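Local coordinates for protein concanavalin B (Canavalia ensiformis, PDB 6CAF) that may act as a carbohydrate-binding protein in jack bean, and has the fold of the glycosyl hydrolase family 18 to which some plant chitinases belong, at residues 33-38 / 55-60; 102-107 / 146-151; 210-215 / 248-253. All coordinates share one frame; numbering follows the deposited sequence.

Contacts 1, 2 and 3 come in that order along the chain, each a parallel pairing in one barrel sheet: 33-38 with 55-60, then 102-107 with 146-151, then 210-215 with 248-253. The centres of contacts 1 and 2 lie about 10 Å apart, and strands 55-64 and 103-109 are sheet neighbours, so I58 bonds through its backbone to F105 and A107. Contact 3 is centred about 14 Å from contact 1 and touches it through the barrel interior. Contacts 2 and 3, about 20 Å apart between centres, flank the chain's centre without touching. One closed sheet thus joins all three.

Contact 1 of 3, residues 33-38 / 55-60; sequences AVYWGQ and IVFISF
Y35 and F57 meet on the inner face of a parallel strand pair, where packing is dense. Y35 CG sits beside its backbone N, anti to the carbonyl carbon (chi1 -69°), which lays the ring against F57: F57 CD2 lies over its centre, 3.7 Å from Y35 CZ, with the ring planes 44° apart. At the ring's edge, near its plane, S59 OG comes within 3.2 Å of Y35 CD2; this hydroxyl donates to F57 O from above the carbonyl plane, while W36 N takes the more in-line position at 2.9 Å. Toward the start of both strands, A33 CB lies 3.8 Å from F57 CE2 and 3.7 Å from I55 CB.

On the outer face W36 CB and V56 CG1 are as close, at 3.7 Å, but V34 CG1 and V56 CG2 run alongside more loosely at 4.0 Å, and W36 CE3 stands 4.2 Å from I58 CG1. The contact thins chiefly toward partly exposed F60, which follows a cis peptide and reaches only the Y35 ring.

The phenol of Y35 bonds to E250 and H152, so an alanine here would probably leave both without this hydrogen-bond partner and open a gap over F57. Four backbone bonds, from V34 N to I55 O through to S59 N and W36 O, hold the strands 24° from parallel. This is the right-handed beta-alpha-beta crossover of a TIM barrel, strand 31-36, helix 44-49 and strand 55-64.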
ATOM      1  N   ALA A  33       2.657   6.674   3.900  1.00 10.67           N
ATOM      2  CA  ALA A  33       2.546   5.239   4.096  1.00 10.81           C
ATOM      3  C   ALA A  33       3.907   4.604   3.778  1.00 10.34           C
ATOM      4  O   ALA A  33       4.698   5.168   3.009  1.00 11.55           O
ATOM      5  CB  ALA A  33       1.498   4.677   3.136  1.00 11.87           C
ATOM      6  N   VAL A  34       4.142   3.419   4.336  1.00 10.15           N
ATOM      7  CA  VAL A  34       5.383   2.724   4.072  1.00 10.46           C
ATOM      8  C   VAL A  34       5.150   1.226   4.051  1.00 10.23           C
ATOM      9  O   VAL A  34       4.303   0.708   4.789  1.00 10.97           O
ATOM     10  CB  VAL A  34       6.446   3.099   5.120  1.00 10.92           C
ATOM     11  CG1 VAL A  34       6.100   2.569   6.504  1.00 11.99           C
ATOM     12  CG2 VAL A  34       7.849   2.679   4.710  1.00 12.39           C
ATOM     13  N   TYR A  35       5.911   0.546   3.203  1.00 10.74           N
ATOM     14  CA  TYR A  35       5.930  -0.906   3.144  1.00 10.57           C
ATOM     15  C   TYR A  35       6.951  -1.473   4.122  1.00 10.94           C
ATOM     16  O   TYR A  35       8.109  -1.051   4.163  1.00 12.22           O
ATOM     17  CB  TYR A  35       6.252  -1.383   1.746  1.00 11.08           C
ATOM     18  CG  TYR A  35       5.184  -1.119   0.713  1.00 10.71           C
ATOM     19  CD1 TYR A  35       5.084   0.110   0.078  1.00 11.10           C
ATOM     20  CD2 TYR A  35       4.273  -2.087   0.379  1.00 11.27           C
ATOM     21  CE1 TYR A  35       4.121   0.363  -0.877  1.00 10.33           C
ATOM     22  CE2 TYR A  35       3.320  -1.848  -0.586  1.00 10.81           C
ATOM     23  CZ  TYR A  35       3.228  -0.651  -1.212  1.00 10.57           C
ATOM     24  OH  TYR A  35       2.252  -0.470  -2.178  1.00 11.67           O
ATOM     25  N   TRP A  36       6.497  -2.463   4.877  1.00 10.78           N
ATOM     26  CA  TRP A  36       7.295  -3.146   5.880  1.00 11.41           C
ATOM     27  C   TRP A  36       7.094  -4.638   5.783  1.00 11.62           C
ATOM     28  O   TRP A  36       5.968  -5.090   5.663  1.00 12.42           O
ATOM     29  CB  TRP A  36       6.896  -2.657   7.280  1.00 11.72           C
ATOM     30  CG  TRP A  36       7.655  -3.338   8.371  1.00 12.48           C
ATOM     31  CD1 TRP A  36       8.838  -2.913   8.921  1.00 14.08           C
ATOM     32  CD2 TRP A  36       7.342  -4.598   8.990  1.00 11.87           C
ATOM     33  NE1 TRP A  36       9.278  -3.844   9.838  1.00 15.73           N
ATOM     34  CE2 TRP A  36       8.383  -4.889   9.880  1.00 13.67           C
ATOM     35  CE3 TRP A  36       6.269  -5.485   8.912  1.00 14.10           C
ATOM     36  CZ2 TRP A  36       8.392  -6.040  10.651  1.00 14.62           C
ATOM     37  CZ3 TRP A  36       6.287  -6.618   9.652  1.00 14.29           C
ATOM     38  CH2 TRP A  36       7.326  -6.889  10.518  1.00 14.80           C
ATOM     39  N   GLY A  37       8.171  -5.404   5.849  1.00 12.41           N
ATOM     40  CA  GLY A  37       8.022  -6.841   5.864  1.00 14.31           C
ATOM     41  C   GLY A  37       9.210  -7.689   5.511  1.00 14.72           C
ATOM     42  O   GLY A  37       9.043  -8.869   5.308  1.00 16.69           O
ATOM     43  N   GLN A  38      10.365  -7.217   5.524  1.00 16.08           N
ATOM     44  CA  GLN A  38      11.634  -7.880   5.212  1.00 18.75           C
ATOM     45  C   GLN A  38      12.613  -7.621   6.327  1.00 18.65           C
ATOM     46  O   GLN A  38      12.418  -6.729   7.136  1.00 18.00           O
ATOM     47  CB  GLN A  38      12.195  -7.432   3.867  1.00 23.93           C
ATOM     48  CG  GLN A  38      12.588  -5.992   3.721  1.00 32.89           C
ATOM     49  CD  GLN A  38      13.132  -5.697   2.319  1.00 35.14           C
ATOM     50  OE1 GLN A  38      12.876  -6.454   1.366  1.00 44.05           O
ATOM     51  NE2 GLN A  38      13.931  -4.642   2.207  1.00 37.81           N
ATOM     52  N   ILE A  55       0.334   5.123   7.809  1.00 11.92           N
ATOM     53  CA  ILE A  55      -0.065   3.812   7.323  1.00 11.04           C
ATOM     54  C   ILE A  55       1.197   2.957   7.182  1.00 11.51           C
ATOM     55  O   ILE A  55       2.178   3.411   6.604  1.00 11.76           O
ATOM     56  CB  ILE A  55      -0.771   3.922   5.958  1.00 13.02           C
ATOM     57  CG1 ILE A  55      -2.082   4.699   6.076  1.00 13.91           C
ATOM     58  CG2 ILE A  55      -0.950   2.550   5.349  1.00 15.28           C
ATOM     59  CD1 ILE A  55      -2.677   5.096   4.745  1.00 18.76           C
ATOM     60  N   VAL A  56       1.113   1.723   7.669  1.00 10.87           N
ATOM     61  CA  VAL A  56       2.142   0.728   7.410  1.00 10.79           C
ATOM     62  C   VAL A  56       1.472  -0.456   6.725  1.00 10.56           C
ATOM     63  O   VAL A  56       0.481  -1.008   7.225  1.00 12.45           O
ATOM     64  CB  VAL A  56       2.840   0.280   8.709  1.00 12.23           C
ATOM     65  CG1 VAL A  56       3.847  -0.812   8.441  1.00 13.56           C
ATOM     66  CG2 VAL A  56       3.502   1.460   9.369  1.00 14.52           C
ATOM     67  N   PHE A  57       2.032  -0.851   5.591  1.00 10.06           N
ATOM     68  CA  PHE A  57       1.593  -2.037   4.864  1.00 10.54           C
ATOM     69  C   PHE A  57       2.468  -3.222   5.267  1.00 10.45           C
ATOM     70  O   PHE A  57       3.672  -3.235   4.962  1.00 12.27           O
ATOM     71  CB  PHE A  57       1.764  -1.874   3.350  1.00 11.03           C
ATOM     72  CG  PHE A  57       1.073  -0.696   2.739  1.00 10.30           C
ATOM     73  CD1 PHE A  57      -0.299  -0.556   2.782  1.00 11.38           C
ATOM     74  CD2 PHE A  57       1.808   0.245   2.049  1.00 11.52           C
ATOM     75  CE1 PHE A  57      -0.906   0.500   2.146  1.00 13.37           C
ATOM     76  CE2 PHE A  57       1.192   1.283   1.396  1.00 13.40           C
ATOM     77  CZ  PHE A  57      -0.169   1.435   1.460  1.00 12.73           C
ATOM     78  N   ILE A  58       1.901  -4.218   5.952  1.00 10.50           N
ATOM     79  CA  ILE A  58       2.615  -5.463   6.226  1.00 10.72           C
ATOM     80  C   ILE A  58       2.635  -6.272   4.935  1.00 10.81           C
ATOM     81  O   ILE A  58       1.567  -6.619   4.390  1.00 12.04           O
ATOM     82  CB  ILE A  58       1.972  -6.262   7.369  1.00 11.86           C
ATOM     83  CG1 ILE A  58       2.053  -5.450   8.673  1.00 14.17           C
ATOM     84  CG2 ILE A  58       2.632  -7.602   7.504  1.00 13.30           C
ATOM     85  CD1 ILE A  58       1.391  -6.094   9.854  1.00 16.55           C
ATOM     86  N   SER A  59       3.847  -6.527   4.440  1.00 10.39           N
ATOM     87  CA  SER A  59       4.053  -6.903   3.050  1.00 12.22           C
ATOM     88  C   SER A  59       4.887  -8.172   2.934  1.00 11.62           C
ATOM     89  O   SER A  59       6.038  -8.158   3.366  1.00 13.47           O
ATOM     90  CB  SER A  59       4.768  -5.747   2.362  1.00 14.56           C
ATOM     91  OG  SER A  59       4.006  -4.537   2.490  1.00 15.74           O
ATOM     92  N   PHE A  60       4.385  -9.273   2.387  1.00 11.18           N
ATOM     93  CA  PHE A  60       3.142  -9.437   1.660  1.00 10.98           C
ATOM     94  C   PHE A  60       2.544 -10.811   1.931  1.00 11.23           C
ATOM     95  O   PHE A  60       3.277 -11.771   2.144  1.00 12.63           O
ATOM     96  CB  PHE A  60       3.384  -9.406   0.145  1.00 12.18           C
ATOM     97  CG  PHE A  60       3.884  -8.080  -0.377  1.00 11.49           C
ATOM     98  CD1 PHE A  60       3.002  -7.071  -0.697  1.00 12.12           C
ATOM     99  CD2 PHE A  60       5.230  -7.845  -0.520  1.00 12.50           C
ATOM    100  CE1 PHE A  60       3.441  -5.867  -1.175  1.00 12.71           C
ATOM    101  CE2 PHE A  60       5.683  -6.642  -1.014  1.00 13.55           C
ATOM    102  CZ  PHE A  60       4.787  -5.650  -1.324  1.00 12.96           C
TER

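Contact 2 of 3, residues 102-107 / 146-151; sequences VKVFLA and VALDGI
V104 and D149 grip each other twice, and neither polar atom of the V104 backbone lacks a partner. The amide V104 N points almost straight (168°) at D149 OD2, 2.9 Å away, meeting the carboxylate on its anti side and somewhat out of its plane. In return D149 N donates to V104 O at 2.8 Å. The aspartate CG stands beside its own backbone N, anti to the carbonyl carbon (chi1 -61°), which turns the carboxylate back along strand 103-109 and lets the side chain take a place that a peptide carbonyl would fill in a regular sheet. Q98 NE2, which also donates to this oxygen, probably helps to fix it, and reaches A147 O as well. K103 lends only its CB, 3.8 Å from D149 CB; its ammonium group leads elsewhere, and no salt bridge forms.

Further along, L106 N donates to G150 O at 3.0 Å, and L106 bonds onward to H152. The amide and carbonyl of F105 face the other way, to strand 55-64. The F105 ring lies flat over the glycine, with G150 CA 3.8 Å from the ring centroid in a CH-pi contact, and a CB on this residue would strike F105 CE2. On the outer side L148 CD1 rests against L106 CB at 3.7 Å, under F134 of helix 120-135.

D149 and G150 probably open the DG-x-x-x-D motif familiar from family 18, on the strand of the barrel that follows 103-109. The chemistry implies that the D149 carboxylate extends the pairing beyond the regular backbone ladder, holding V104 N where no peptide carbonyl of this strand does.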
ATOM      1  N   VAL A 102      -1.457   4.712  14.097  1.00 14.87           N
ATOM      2  CA  VAL A 102      -0.945   4.254  12.820  1.00 14.93           C
ATOM      3  C   VAL A 102      -1.898   3.178  12.307  1.00 15.44           C
ATOM      4  O   VAL A 102      -2.259   2.253  13.031  1.00 20.14           O
ATOM      5  CB  VAL A 102       0.473   3.679  12.948  1.00 15.86           C
ATOM      6  CG1 VAL A 102       0.973   3.149  11.628  1.00 19.48           C
ATOM      7  CG2 VAL A 102       1.419   4.705  13.527  1.00 18.42           C
ATOM      8  N   LYS A 103      -2.305   3.299  11.054  1.00 13.54           N
ATOM      9  CA  LYS A 103      -3.137   2.275  10.442  1.00 13.93           C
ATOM     10  C   LYS A 103      -2.240   1.172   9.906  1.00 13.98           C
ATOM     11  O   LYS A 103      -1.290   1.460   9.198  1.00 19.12           O
ATOM     12  CB  LYS A 103      -3.958   2.879   9.323  1.00 15.10           C
ATOM     13  CG  LYS A 103      -4.959   3.904   9.774  1.00 17.83           C
ATOM     14  CD  LYS A 103      -5.812   4.385   8.635  1.00 24.59           C
ATOM     15  CE  LYS A 103      -6.811   5.430   9.094  1.00 29.37           C
ATOM     16  NZ  LYS A 103      -6.129   6.731   9.146  1.00 35.23           N
ATOM     17  N   VAL A 104      -2.545  -0.075  10.243  1.00 11.92           N
ATOM     18  CA  VAL A 104      -1.744  -1.192   9.802  1.00 11.39           C
ATOM     19  C   VAL A 104      -2.600  -2.006   8.834  1.00 11.23           C
ATOM     20  O   VAL A 104      -3.682  -2.493   9.184  1.00 12.21           O
ATOM     21  CB  VAL A 104      -1.303  -2.046  10.989  1.00 13.36           C
ATOM     22  CG1 VAL A 104      -0.469  -3.227  10.546  1.00 14.65           C
ATOM     23  CG2 VAL A 104      -0.553  -1.213  12.021  1.00 15.23           C
ATOM     24  N   PHE A 105      -2.112  -2.119   7.610  1.00 10.87           N
ATOM     25  CA  PHE A 105      -2.800  -2.858   6.572  1.00 10.65           C
ATOM     26  C   PHE A 105      -2.051  -4.161   6.307  1.00 10.93           C
ATOM     27  O   PHE A 105      -0.838  -4.229   6.520  1.00 12.84           O
ATOM     28  CB  PHE A 105      -2.782  -2.075   5.258  1.00 11.66           C
ATOM     29  CG  PHE A 105      -3.750  -0.934   5.122  1.00 11.77           C
ATOM     30  CD1 PHE A 105      -3.903   0.036   6.029  1.00 15.81           C
ATOM     31  CD2 PHE A 105      -4.493  -0.836   3.978  1.00 15.09           C
ATOM     32  CE1 PHE A 105      -4.756   1.097   5.822  1.00 16.18           C
ATOM     33  CE2 PHE A 105      -5.351   0.217   3.760  1.00 17.60           C
ATOM     34  CZ  PHE A 105      -5.450   1.218   4.679  1.00 14.38           C
ATOM     35  N   LEU A 106      -2.768  -5.167   5.791  1.00 10.28           N
ATOM     36  CA  LEU A 106      -2.122  -6.295   5.146  1.00 10.43           C
ATOM     37  C   LEU A 106      -2.073  -6.063   3.648  1.00  9.74           C
ATOM     38  O   LEU A 106      -3.109  -5.800   3.037  1.00 11.20           O
ATOM     39  CB  LEU A 106      -2.871  -7.606   5.429  1.00 10.62           C
ATOM     40  CG  LEU A 106      -2.243  -8.845   4.822  1.00 11.34           C
ATOM     41  CD1 LEU A 106      -0.900  -9.174   5.429  1.00 12.89           C
ATOM     42  CD2 LEU A 106      -3.203 -10.013   4.939  1.00 13.19           C
ATOM     43  N   ALA A 107      -0.881  -6.156   3.075  1.00  9.94           N
ATOM     44  CA  ALA A 107      -0.734  -6.038   1.626  1.00 10.13           C
ATOM     45  C   ALA A 107      -0.737  -7.412   0.965  1.00 10.54           C
ATOM     46  O   ALA A 107       0.035  -8.309   1.331  1.00 12.12           O
ATOM     47  CB  ALA A 107       0.541  -5.305   1.276  1.00 11.34           C
ATOM     48  N   VAL A 146      -6.017 -10.199  15.575  1.00 15.22           N
ATOM     49  CA  VAL A 146      -5.920  -8.796  15.224  1.00 14.35           C
ATOM     50  C   VAL A 146      -7.129  -8.337  14.427  1.00 14.00           C
ATOM     51  O   VAL A 146      -7.853  -9.166  13.849  1.00 14.93           O
ATOM     52  CB  VAL A 146      -4.636  -8.481  14.402  1.00 16.08           C
ATOM     53  CG1 VAL A 146      -3.368  -8.734  15.217  1.00 18.40           C
ATOM     54  CG2 VAL A 146      -4.586  -9.251  13.085  1.00 16.29           C
ATOM     55  N   ALA A 147      -7.317  -7.017  14.405  1.00 13.49           N
ATOM     56  CA  ALA A 147      -8.237  -6.385  13.492  1.00 13.36           C
ATOM     57  C   ALA A 147      -7.501  -5.289  12.782  1.00 12.71           C
ATOM     58  O   ALA A 147      -7.394  -4.163  13.258  1.00 14.28           O
ATOM     59  CB  ALA A 147      -9.462  -5.831  14.198  1.00 15.50           C
ATOM     60  N   LEU A 148      -6.911  -5.638  11.663  1.00 12.02           N
ATOM     61  CA  LEU A 148      -6.126  -4.693  10.882  1.00 11.38           C
ATOM     62  C   LEU A 148      -7.010  -3.595  10.304  1.00 11.90           C
ATOM     63  O   LEU A 148      -8.223  -3.745  10.174  1.00 13.56           O
ATOM     64  CB  LEU A 148      -5.366  -5.400   9.770  1.00 11.53           C
ATOM     65  CG  LEU A 148      -4.340  -6.440  10.232  1.00 12.11           C
ATOM     66  CD1 LEU A 148      -3.587  -6.997   9.022  1.00 13.50           C
ATOM     67  CD2 LEU A 148      -3.369  -5.897  11.243  1.00 13.74           C
ATOM     68  N   ASP A 149      -6.384  -2.479   9.945  1.00 11.59           N
ATOM     69  CA  ASP A 149      -7.107  -1.336   9.452  1.00 12.06           C
ATOM     70  C   ASP A 149      -7.473  -1.391   8.005  1.00 11.66           C
ATOM     71  O   ASP A 149      -8.277  -0.578   7.546  1.00 13.79           O
ATOM     72  CB  ASP A 149      -6.304  -0.095   9.745  1.00 13.04           C
ATOM     73  CG  ASP A 149      -6.096   0.085  11.208  1.00 14.78           C
ATOM     74  OD1 ASP A 149      -7.064   0.450  11.899  1.00 22.81           O
ATOM     75  OD2 ASP A 149      -5.002  -0.232  11.713  1.00 14.71           O
ATOM     76  N   GLY A 150      -6.910  -2.340   7.261  1.00 11.13           N
ATOM     77  CA  GLY A 150      -7.255  -2.442   5.871  1.00 11.87           C
ATOM     78  C   GLY A 150      -6.526  -3.540   5.138  1.00 10.38           C
ATOM     79  O   GLY A 150      -5.625  -4.176   5.670  1.00 11.17           O
ATOM     80  N   ILE A 151      -6.943  -3.724   3.883  1.00 10.58           N
ATOM     81  CA  ILE A 151      -6.339  -4.665   2.956  1.00 10.00           C
ATOM     82  C   ILE A 151      -5.892  -3.848   1.753  1.00  9.74           C
ATOM     83  O   ILE A 151      -6.682  -3.075   1.175  1.00 10.67           O
ATOM     84  CB  ILE A 151      -7.327  -5.761   2.490  1.00 10.29           C
ATOM     85  CG1 ILE A 151      -7.876  -6.547   3.679  1.00 11.09           C
ATOM     86  CG2 ILE A 151      -6.679  -6.662   1.457  1.00 11.26           C
ATOM     87  CD1 ILE A 151      -6.889  -7.353   4.484  1.00 11.91           C
TER

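Contact 3 of 3, residues 210-215 / 248-253; sequences FVRFYN and FLELPA
E250 OE2 receives the shortest bond between the two segments, from Y214 OH at 2.6 Å, on the lone pair anti to the other carboxylate oxygen. The ring and carboxylate planes are 33° apart. E250 OE1 is taken by the Y35 hydroxyl, so each oxygen of this buried acid is held by a tyrosine. The glutamate reaches them because its chain is extended, with CG anti to the backbone N and CD continuing straight on into the interior. Y214, conversely, places its CG between the backbone N and the carbonyl carbon, the crowded position, which folds the ring back over strand 247-252; P252 N lies over one ring face and E250 O at the edge, with Y214 CB 3.7 Å from P252 CD.

R212 runs alongside the acid but offers only carbon: R212 CG is 3.5 Å from E250 OE2. Its chain then bends at chi3 (-83°) so that R212 NE donates to A187 O, leaving no salt bridge with the glutamate.

At the far end, F210 and F248 form an offset stack with centroids 4.1 Å apart, F210 CE2 lying over the F248 ring toward its rim. F57 meets F210 edge-to-face from across the interior.

Parallel pairing links these parts. E250 N donates to V211 O at 2.8 Å from above the carbonyl plane, and F213 N to E250 O at 3.0 Å; F213 centres an inverse gamma turn that ends the run. Its ring leaves by the outer face, CE2 3.8 Å from L249 CG, toward helix 227-239 of this beta-alpha-beta crossover. The chemistry implies a carboxylate probably oriented by hydroxyls rather than by a neighbouring arginine, linking strands 31-36 and 247-252, which flank strand 284-290, across the interior.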
ATOM      1  N   PHE A 210      -2.764   4.122  -4.406  1.00  9.97           N
ATOM      2  CA  PHE A 210      -1.353   4.441  -4.294  1.00 10.36           C
ATOM      3  C   PHE A 210      -0.696   4.154  -5.647  1.00 10.38           C
ATOM      4  O   PHE A 210      -0.380   3.013  -5.956  1.00 12.50           O
ATOM      5  CB  PHE A 210      -0.729   3.568  -3.195  1.00 10.97           C
ATOM      6  CG  PHE A 210      -1.238   3.854  -1.819  1.00 11.24           C
ATOM      7  CD1 PHE A 210      -2.376   3.249  -1.333  1.00 12.56           C
ATOM      8  CD2 PHE A 210      -0.584   4.761  -1.004  1.00 12.48           C
ATOM      9  CE1 PHE A 210      -2.833   3.517  -0.062  1.00 13.50           C
ATOM     10  CE2 PHE A 210      -1.046   5.034   0.271  1.00 13.38           C
ATOM     11  CZ  PHE A 210      -2.198   4.437   0.733  1.00 13.75           C
ATOM     12  N   VAL A 211      -0.558   5.180  -6.471  1.00 10.53           N
ATOM     13  CA  VAL A 211      -0.096   4.971  -7.826  1.00 10.14           C
ATOM     14  C   VAL A 211       1.422   4.846  -7.827  1.00 10.81           C
ATOM     15  O   VAL A 211       2.122   5.725  -7.319  1.00 11.61           O
ATOM     16  CB  VAL A 211      -0.537   6.133  -8.706  1.00 11.81           C
ATOM     17  CG1 VAL A 211      -0.042   5.926 -10.134  1.00 12.67           C
ATOM     18  CG2 VAL A 211      -2.050   6.285  -8.713  1.00 12.86           C
ATOM     19  N   ARG A 212       1.921   3.775  -8.429  1.00 10.88           N
ATOM     20  CA  ARG A 212       3.355   3.505  -8.422  1.00 11.45           C
ATOM     21  C   ARG A 212       4.065   4.239  -9.547  1.00 12.25           C
ATOM     22  O   ARG A 212       4.136   3.764 -10.685  1.00 13.33           O
ATOM     23  CB  ARG A 212       3.605   1.999  -8.500  1.00 11.96           C
ATOM     24  CG  ARG A 212       3.094   1.256  -7.294  1.00 14.41           C
ATOM     25  CD  ARG A 212       3.432  -0.217  -7.304  1.00 16.14           C
ATOM     26  NE  ARG A 212       2.490  -0.959  -8.085  1.00 18.68           N
ATOM     27  CZ  ARG A 212       2.703  -1.472  -9.287  1.00 18.03           C
ATOM     28  NH1 ARG A 212       3.858  -1.342  -9.885  1.00 24.05           N
ATOM     29  NH2 ARG A 212       1.726  -2.115  -9.881  1.00 26.42           N
ATOM     30  N   PHE A 213       4.557   5.416  -9.206  1.00 12.27           N
ATOM     31  CA  PHE A 213       5.217   6.287 -10.175  1.00 13.07           C
ATOM     32  C   PHE A 213       6.714   5.953 -10.261  1.00 13.48           C
ATOM     33  O   PHE A 213       7.571   6.787 -10.010  1.00 16.19           O
ATOM     34  CB  PHE A 213       5.030   7.777  -9.798  1.00 14.39           C
ATOM     35  CG  PHE A 213       3.614   8.281  -9.954  1.00 12.58           C
ATOM     36  CD1 PHE A 213       3.095   8.572 -11.201  1.00 14.80           C
ATOM     37  CD2 PHE A 213       2.820   8.488  -8.861  1.00 12.97           C
ATOM     38  CE1 PHE A 213       1.816   9.077 -11.347  1.00 15.98           C
ATOM     39  CE2 PHE A 213       1.553   8.981  -9.005  1.00 13.25           C
ATOM     40  CZ  PHE A 213       1.038   9.243 -10.250  1.00 15.07           C
ATOM     41  N   TYR A 214       7.031   4.715 -10.620  1.00 13.15           N
ATOM     42  CA  TYR A 214       8.421   4.332 -10.756  1.00 14.01           C
ATOM     43  C   TYR A 214       8.478   3.045 -11.551  1.00 15.00           C
ATOM     44  O   TYR A 214       7.459   2.357 -11.744  1.00 16.25           O
ATOM     45  CB  TYR A 214       9.096   4.193  -9.366  1.00 16.24           C
ATOM     46  CG  TYR A 214       8.459   3.201  -8.410  1.00 14.97           C
ATOM     47  CD1 TYR A 214       7.389   3.553  -7.647  1.00 14.17           C
ATOM     48  CD2 TYR A 214       9.003   1.937  -8.206  1.00 19.41           C
ATOM     49  CE1 TYR A 214       6.802   2.650  -6.774  1.00 14.44           C
ATOM     50  CE2 TYR A 214       8.468   1.060  -7.270  1.00 20.55           C
ATOM     51  CZ  TYR A 214       7.340   1.411  -6.575  1.00 15.88           C
ATOM     52  OH  TYR A 214       6.775   0.523  -5.672  1.00 18.21           O
ATOM     53  N   ASN A 215       9.681   2.741 -12.024  1.00 16.18           N
ATOM     54  CA  ASN A 215       9.900   1.619 -12.924  1.00 18.00           C
ATOM     55  C   ASN A 215       9.014   1.701 -14.188  1.00 18.61           C
ATOM     56  O   ASN A 215       8.610   0.690 -14.745  1.00 20.67           O
ATOM     57  CB  ASN A 215       9.805   0.287 -12.163  1.00 20.36           C
ATOM     58  CG  ASN A 215      10.928   0.123 -11.076  1.00 23.70           C
ATOM     59  OD1 ASN A 215      12.037   0.727 -11.155  1.00 34.64           O
ATOM     60  ND2 ASN A 215      10.631  -0.689 -10.039  1.00 28.61           N
ATOM     61  N   PHE A 248      -2.592   8.849  -3.769  1.00 11.10           N
ATOM     62  CA  PHE A 248      -1.267   8.961  -3.226  1.00 10.90           C
ATOM     63  C   PHE A 248      -0.247   8.677  -4.312  1.00 11.43           C
ATOM     64  O   PHE A 248      -0.523   7.874  -5.217  1.00 12.12           O
ATOM     65  CB  PHE A 248      -1.016   7.919  -2.145  1.00 11.52           C
ATOM     66  CG  PHE A 248      -1.839   8.046  -0.907  1.00 13.36           C
ATOM     67  CD1 PHE A 248      -3.171   7.677  -0.899  1.00 15.48           C
ATOM     68  CD2 PHE A 248      -1.249   8.455   0.295  1.00 17.09           C
ATOM     69  CE1 PHE A 248      -3.906   7.717   0.266  1.00 19.25           C
ATOM     70  CE2 PHE A 248      -1.996   8.523   1.461  1.00 20.67           C
ATOM     71  CZ  PHE A 248      -3.323   8.121   1.438  1.00 21.23           C
ATOM     72  N   LEU A 249       0.934   9.286  -4.193  1.00 10.77           N
ATOM     73  CA  LEU A 249       2.069   8.886  -5.023  1.00 10.90           C
ATOM     74  C   LEU A 249       2.877   7.841  -4.284  1.00 11.10           C
ATOM     75  O   LEU A 249       3.416   8.119  -3.199  1.00 12.89           O
ATOM     76  CB  LEU A 249       3.011  10.046  -5.329  1.00 12.16           C
ATOM     77  CG  LEU A 249       2.411  11.217  -6.077  1.00 13.39           C
ATOM     78  CD1 LEU A 249       1.857  12.243  -5.091  1.00 14.11           C
ATOM     79  CD2 LEU A 249       3.485  11.888  -6.919  1.00 18.32           C
ATOM     80  N   GLU A 250       3.004   6.642  -4.857  1.00 10.96           N
ATOM     81  CA  GLU A 250       3.930   5.649  -4.330  1.00 10.51           C
ATOM     82  C   GLU A 250       5.254   5.814  -5.055  1.00 11.32           C
ATOM     83  O   GLU A 250       5.300   5.818  -6.289  1.00 12.11           O
ATOM     84  CB  GLU A 250       3.417   4.223  -4.458  1.00 11.67           C
ATOM     85  CG  GLU A 250       4.395   3.239  -3.882  1.00 11.63           C
ATOM     86  CD  GLU A 250       3.895   1.825  -3.887  1.00 12.39           C
ATOM     87  OE1 GLU A 250       2.739   1.638  -3.461  1.00 13.42           O
ATOM     88  OE2 GLU A 250       4.679   0.900  -4.197  1.00 13.78           O
ATOM     89  N   LEU A 251       6.302   5.969  -4.258  1.00 11.10           N
ATOM     90  CA  LEU A 251       7.615   6.340  -4.756  1.00 11.09           C
ATOM     91  C   LEU A 251       8.669   5.471  -4.089  1.00 11.41           C
ATOM     92  O   LEU A 251       8.487   4.984  -2.962  1.00 12.31           O
ATOM     93  CB  LEU A 251       7.887   7.795  -4.371  1.00 12.10           C
ATOM     94  CG  LEU A 251       6.964   8.835  -5.024  1.00 13.58           C
ATOM     95  CD1 LEU A 251       7.175  10.202  -4.394  1.00 15.70           C
ATOM     96  CD2 LEU A 251       7.168   8.826  -6.515  1.00 15.67           C
ATOM     97  N   PRO A 252       9.807   5.309  -4.763  1.00 12.07           N
ATOM     98  CA  PRO A 252      10.911   4.602  -4.130  1.00 12.50           C
ATOM     99  C   PRO A 252      11.634   5.516  -3.158  1.00 13.26           C
ATOM    100  O   PRO A 252      11.825   6.695  -3.442  1.00 14.34           O
ATOM    101  CB  PRO A 252      11.818   4.247  -5.308  1.00 14.25           C
ATOM    102  CG  PRO A 252      11.530   5.266  -6.334  1.00 16.83           C
ATOM    103  CD  PRO A 252      10.137   5.753  -6.127  1.00 13.22           C
ATOM    104  N   ALA A 253      12.066   4.968  -2.025  1.00 12.48           N
ATOM    105  CA  ALA A 253      12.704   5.819  -1.020  1.00 13.30           C
ATOM    106  C   ALA A 253      14.197   5.955  -1.206  1.00 14.58           C
ATOM    107  O   ALA A 253      14.830   6.682  -0.453  1.00 17.01           O
ATOM    108  CB  ALA A 253      12.381   5.340   0.381  1.00 15.88           C
TER